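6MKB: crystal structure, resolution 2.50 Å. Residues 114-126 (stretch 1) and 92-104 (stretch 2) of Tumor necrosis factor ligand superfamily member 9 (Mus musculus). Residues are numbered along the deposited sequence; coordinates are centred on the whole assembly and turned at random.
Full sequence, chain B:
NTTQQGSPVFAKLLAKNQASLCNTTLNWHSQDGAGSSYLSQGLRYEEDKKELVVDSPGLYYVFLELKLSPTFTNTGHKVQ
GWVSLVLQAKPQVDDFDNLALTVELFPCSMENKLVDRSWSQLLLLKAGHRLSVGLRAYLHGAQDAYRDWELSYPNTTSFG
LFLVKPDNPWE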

# COMPACT_ATOMS: atom_id res chain seq x y z
N LEU B 114 13.20 -6.40 9.52
CA LEU B 114 12.20 -5.34 9.42
C LEU B 114 11.02 -5.86 8.62
O LEU B 114 11.19 -6.55 7.62
CB LEU B 114 12.80 -4.06 8.75
CG LEU B 114 11.81 -2.95 8.26
CD1 LEU B 114 11.25 -2.10 9.41
CD2 LEU B 114 12.45 -2.08 7.16
N VAL B 115 9.81 -5.55 9.10
CA VAL B 115 8.58 -5.93 8.42
C VAL B 115 7.99 -4.64 7.86
O VAL B 115 7.72 -3.72 8.62
CB VAL B 115 7.60 -6.72 9.34
CG1 VAL B 115 6.27 -6.94 8.64
CG2 VAL B 115 8.18 -8.05 9.81
N ASP B 116 7.87 -4.55 6.54
CA ASP B 116 7.35 -3.36 5.90
C ASP B 116 6.14 -3.73 5.06
O ASP B 116 6.30 -4.22 3.96
CB ASP B 116 8.45 -2.64 5.09
CG ASP B 116 8.02 -1.41 4.28
OD1 ASP B 116 6.86 -0.98 4.43
OD2 ASP B 116 8.85 -0.89 3.51
N ARG B 117 4.93 -3.46 5.57
CA ARG B 117 3.65 -3.76 4.91
C ARG B 117 2.84 -2.48 4.67
O ARG B 117 2.79 -1.61 5.53
CB ARG B 117 2.81 -4.74 5.74
CG ARG B 117 3.48 -6.06 5.98
CD ARG B 117 3.23 -7.10 4.90
NE ARG B 117 3.26 -8.44 5.49
CZ ARG B 117 4.35 -9.20 5.60
NH1 ARG B 117 5.52 -8.77 5.12
NH2 ARG B 117 4.29 -10.40 6.17
N SER B 118 2.19 -2.40 3.51
CA SER B 118 1.32 -1.30 3.13
C SER B 118 -0.11 -1.79 2.97
O SER B 118 -0.33 -2.98 2.73
CB SER B 118 1.80 -0.65 1.84
OG SER B 118 3.11 -0.14 1.99
N TRP B 119 -1.08 -0.88 3.11
CA TRP B 119 -2.51 -1.11 3.00
C TRP B 119 -3.16 0.12 2.39
O TRP B 119 -2.72 1.25 2.64
CB TRP B 119 -3.08 -1.40 4.40
CG TRP B 119 -4.58 -1.48 4.51
CD1 TRP B 119 -5.34 -2.61 4.58
CD2 TRP B 119 -5.50 -0.38 4.71
NE1 TRP B 119 -6.66 -2.29 4.79
CE2 TRP B 119 -6.78 -0.94 4.89
CE3 TRP B 119 -5.34 1.02 4.79
CZ2 TRP B 119 -7.91 -0.15 5.10
CZ3 TRP B 119 -6.47 1.81 5.00
CH2 TRP B 119 -7.73 1.23 5.14
N SER B 120 -4.25 -0.07 1.64
CA SER B 120 -5.00 1.06 1.10
C SER B 120 -6.44 0.70 0.87
O SER B 120 -6.77 -0.47 0.68
CB SER B 120 -4.39 1.61 -0.19
OG SER B 120 -4.38 0.67 -1.25
N GLN B 121 -7.31 1.72 0.91
CA GLN B 121 -8.72 1.58 0.63
C GLN B 121 -9.28 2.90 0.13
O GLN B 121 -8.94 3.96 0.68
CB GLN B 121 -9.50 1.10 1.87
CG GLN B 121 -10.77 0.34 1.49
CD GLN B 121 -10.72 -1.06 2.03
OE1 GLN B 121 -10.02 -1.94 1.49
NE2 GLN B 121 -11.40 -1.30 3.13
N LEU B 122 -10.16 2.84 -0.88
CA LEU B 122 -10.86 4.00 -1.38
C LEU B 122 -12.12 4.13 -0.53
O LEU B 122 -12.91 3.19 -0.47
CB LEU B 122 -11.16 3.86 -2.87
CG LEU B 122 -9.98 4.12 -3.84
CD1 LEU B 122 -10.23 3.45 -5.19
CD2 LEU B 122 -9.73 5.63 -4.03
N LEU B 123 -12.25 5.24 0.21
CA LEU B 123 -13.38 5.43 1.13
C LEU B 123 -14.14 6.73 0.89
O LEU B 123 -13.53 7.78 0.63
CB LEU B 123 -12.87 5.44 2.60
CG LEU B 123 -12.22 4.15 3.14
CD1 LEU B 123 -11.38 4.44 4.37
CD2 LEU B 123 -13.25 3.11 3.48
N LEU B 124 -15.47 6.66 1.04
CA LEU B 124 -16.32 7.85 0.98
C LEU B 124 -16.29 8.52 2.35
O LEU B 124 -16.72 7.93 3.35
CB LEU B 124 -17.76 7.52 0.57
CG LEU B 124 -18.02 7.19 -0.89
CD1 LEU B 124 -19.43 6.69 -1.05
CD2 LEU B 124 -17.76 8.39 -1.81
N LEU B 125 -15.71 9.71 2.40
CA LEU B 125 -15.60 10.48 3.63
C LEU B 125 -16.49 11.73 3.56
O LEU B 125 -16.76 12.26 2.47
CB LEU B 125 -14.14 10.87 3.93
CG LEU B 125 -13.11 9.71 4.08
CD1 LEU B 125 -11.73 10.25 4.43
CD2 LEU B 125 -13.53 8.68 5.13
N LYS B 126 -16.97 12.15 4.73
CA LYS B 126 -17.86 13.30 4.94
C LYS B 126 -17.06 14.50 5.38
O LYS B 126 -15.88 14.37 5.73
CB LYS B 126 -18.92 12.96 6.00
CG LYS B 126 -19.67 11.65 5.82
CD LYS B 126 -20.75 11.76 4.76
CE LYS B 126 -21.77 10.66 4.80
NZ LYS B 126 -22.92 10.99 3.91
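Stretch 2, residues 92-104: QVDDFDNLALTVE

Stretch 2 lies along stretch 1 in a nearly antiparallel sense. Its strand, residues 100-104, crosses the strand 115-125 at 156°, with axes 7.3 Å apart at their closest. Side chains fill the space between them, and no clear direct hydrogen bond links the two stretches. The register runs from Arg117 opposite Val103, through Trp119 opposite Leu101, to Leu124 near Val93.

Alternate residues of the extended strand, Val115, Arg117, Trp119, Gln121 and Leu123, point toward stretch 2, which answers with Val103 and Leu101 while Thr102 and Glu104 point away. The side chain of Leu101 fits between Arg117 and Trp119: its CD2 lies 3.4 Å from Arg117 O, its CD1 3.9 Å from Arg117 CB, and its CB 3.6 Å from Trp119 CB. Val103 occupies the next space, its CG1 3.7 Å from Val115 CG1 and its CG2 3.5 Å from Arg117 CG. Beside these side chains, water 1 bridges Thr102 O (3.1 Å) and, weakly, Arg117 NE (3.0 Å).

The indole of Trp119, with chi1 in the t well, turns one face to the backbone where Ala100 joins Leu101, with Ala100 C and Leu101 N over that face towards its five-membered end. Leu99 instead meets the ring edge, its CG 4.2 Å from Trp119 CZ2. Although its CA-to-CB bond points sideways, the end of Leu99 comes nearer and spans to Leu123, where Leu99 CD2 is 3.9 Å from Leu123 CD1.

Preceding the strand, a type I turn from Val93 to Phe96, closed by Phe96 N to Val93 O (2.7 Å), folds the chain beside Leu123. Val93 fills the hollow between Leu123 and Leu125: its CG2 is 3.5 Å from Leu123 CD2, and its CG1 3.9 Å from Leu125 CD2.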

# COMPACT_ATOMS: atom_id res chain seq x y z
N GLN B 92 -18.29 6.13 11.30
CA GLN B 92 -17.98 4.88 10.67
C GLN B 92 -18.32 4.96 9.18
O GLN B 92 -19.36 5.54 8.82
CB GLN B 92 -18.85 3.83 11.37
CG GLN B 92 -18.59 2.40 10.99
CD GLN B 92 -18.63 1.55 12.23
OE1 GLN B 92 -19.53 0.74 12.39
NE2 GLN B 92 -17.66 1.73 13.12
N VAL B 93 -17.49 4.41 8.31
CA VAL B 93 -17.84 4.41 6.89
C VAL B 93 -18.66 3.13 6.63
O VAL B 93 -18.57 2.20 7.43
CB VAL B 93 -16.62 4.58 5.94
CG1 VAL B 93 -15.72 5.75 6.38
CG2 VAL B 93 -15.82 3.30 5.81
N ASP B 94 -19.50 3.11 5.57
CA ASP B 94 -20.41 2.00 5.16
C ASP B 94 -19.82 0.57 5.34
O ASP B 94 -20.58 -0.38 5.57
CB ASP B 94 -20.84 2.18 3.69
CG ASP B 94 -22.04 1.34 3.24
OD1 ASP B 94 -23.10 1.39 3.91
OD2 ASP B 94 -21.92 0.65 2.19
N ASP B 95 -18.47 0.43 5.24
CA ASP B 95 -17.75 -0.84 5.37
C ASP B 95 -16.65 -0.81 6.48
O ASP B 95 -15.77 -1.68 6.48
CB ASP B 95 -17.12 -1.22 4.00
CG ASP B 95 -15.85 -0.46 3.65
OD1 ASP B 95 -15.95 0.76 3.38
OD2 ASP B 95 -14.76 -1.09 3.64
N PHE B 96 -16.71 0.18 7.42
CA PHE B 96 -15.75 0.28 8.53
C PHE B 96 -16.10 -0.77 9.59
O PHE B 96 -16.75 -0.54 10.62
CB PHE B 96 -15.58 1.71 9.12
CG PHE B 96 -14.74 1.84 10.39
CD1 PHE B 96 -13.65 1.01 10.62
CD2 PHE B 96 -15.03 2.83 11.33
CE1 PHE B 96 -12.92 1.10 11.81
CE2 PHE B 96 -14.29 2.93 12.51
CZ PHE B 96 -13.23 2.07 12.74
N ASP B 97 -15.66 -1.96 9.24
CA ASP B 97 -15.67 -3.24 9.90
C ASP B 97 -14.40 -3.88 9.40
O ASP B 97 -14.25 -4.07 8.18
CB ASP B 97 -16.93 -4.03 9.54
N ASN B 98 -13.43 -4.06 10.30
CA ASN B 98 -12.08 -4.61 10.07
C ASN B 98 -11.29 -3.81 8.99
O ASN B 98 -10.59 -4.41 8.17
CB ASN B 98 -12.07 -6.14 9.79
CG ASN B 98 -12.93 -6.65 8.65
OD1 ASN B 98 -14.03 -7.19 8.87
ND2 ASN B 98 -12.46 -6.49 7.42
N LEU B 99 -11.34 -2.45 9.07
CA LEU B 99 -10.50 -1.55 8.25
C LEU B 99 -9.12 -1.57 8.92
O LEU B 99 -8.88 -0.82 9.88
CB LEU B 99 -11.10 -0.12 8.19
CG LEU B 99 -11.63 0.44 6.87
CD1 LEU B 99 -12.62 -0.48 6.22
CD2 LEU B 99 -12.33 1.75 7.10
N ALA B 100 -8.28 -2.55 8.55
CA ALA B 100 -6.99 -2.76 9.23
C ALA B 100 -5.93 -3.42 8.37
O ALA B 100 -6.22 -4.22 7.49
CB ALA B 100 -7.20 -3.60 10.49
N LEU B 101 -4.67 -3.14 8.72
CA LEU B 101 -3.47 -3.69 8.13
C LEU B 101 -2.93 -4.65 9.17
O LEU B 101 -2.50 -4.20 10.23
CB LEU B 101 -2.48 -2.55 7.78
CG LEU B 101 -1.02 -2.91 7.37
CD1 LEU B 101 -0.97 -3.97 6.27
CD2 LEU B 101 -0.28 -1.69 6.87
N THR B 102 -3.00 -5.97 8.90
CA THR B 102 -2.53 -6.97 9.85
C THR B 102 -1.32 -7.73 9.29
O THR B 102 -1.25 -8.03 8.10
CB THR B 102 -3.68 -7.91 10.23
OG1 THR B 102 -4.80 -7.13 10.61
CG2 THR B 102 -3.34 -8.85 11.39
N VAL B 103 -0.35 -7.99 10.17
CA VAL B 103 0.87 -8.77 9.93
C VAL B 103 0.82 -9.98 10.86
O VAL B 103 0.76 -9.83 12.08
CB VAL B 103 2.16 -7.95 10.12
CG1 VAL B 103 3.40 -8.82 9.94
CG2 VAL B 103 2.18 -6.75 9.19
N GLU B 104 0.79 -11.17 10.29
CA GLU B 104 0.74 -12.41 11.05
C GLU B 104 2.16 -12.93 11.22
O GLU B 104 2.92 -12.98 10.25
CB GLU B 104 -0.16 -13.44 10.37
CG GLU B 104 -1.57 -13.45 10.93
CD GLU B 104 -2.69 -13.93 10.04
OE1 GLU B 104 -2.53 -14.99 9.39
OE2 GLU B 104 -3.74 -13.26 10.01
O HOH W 1 0.25 -7.99 5.44
O HOH W 2 1.72 -11.03 7.12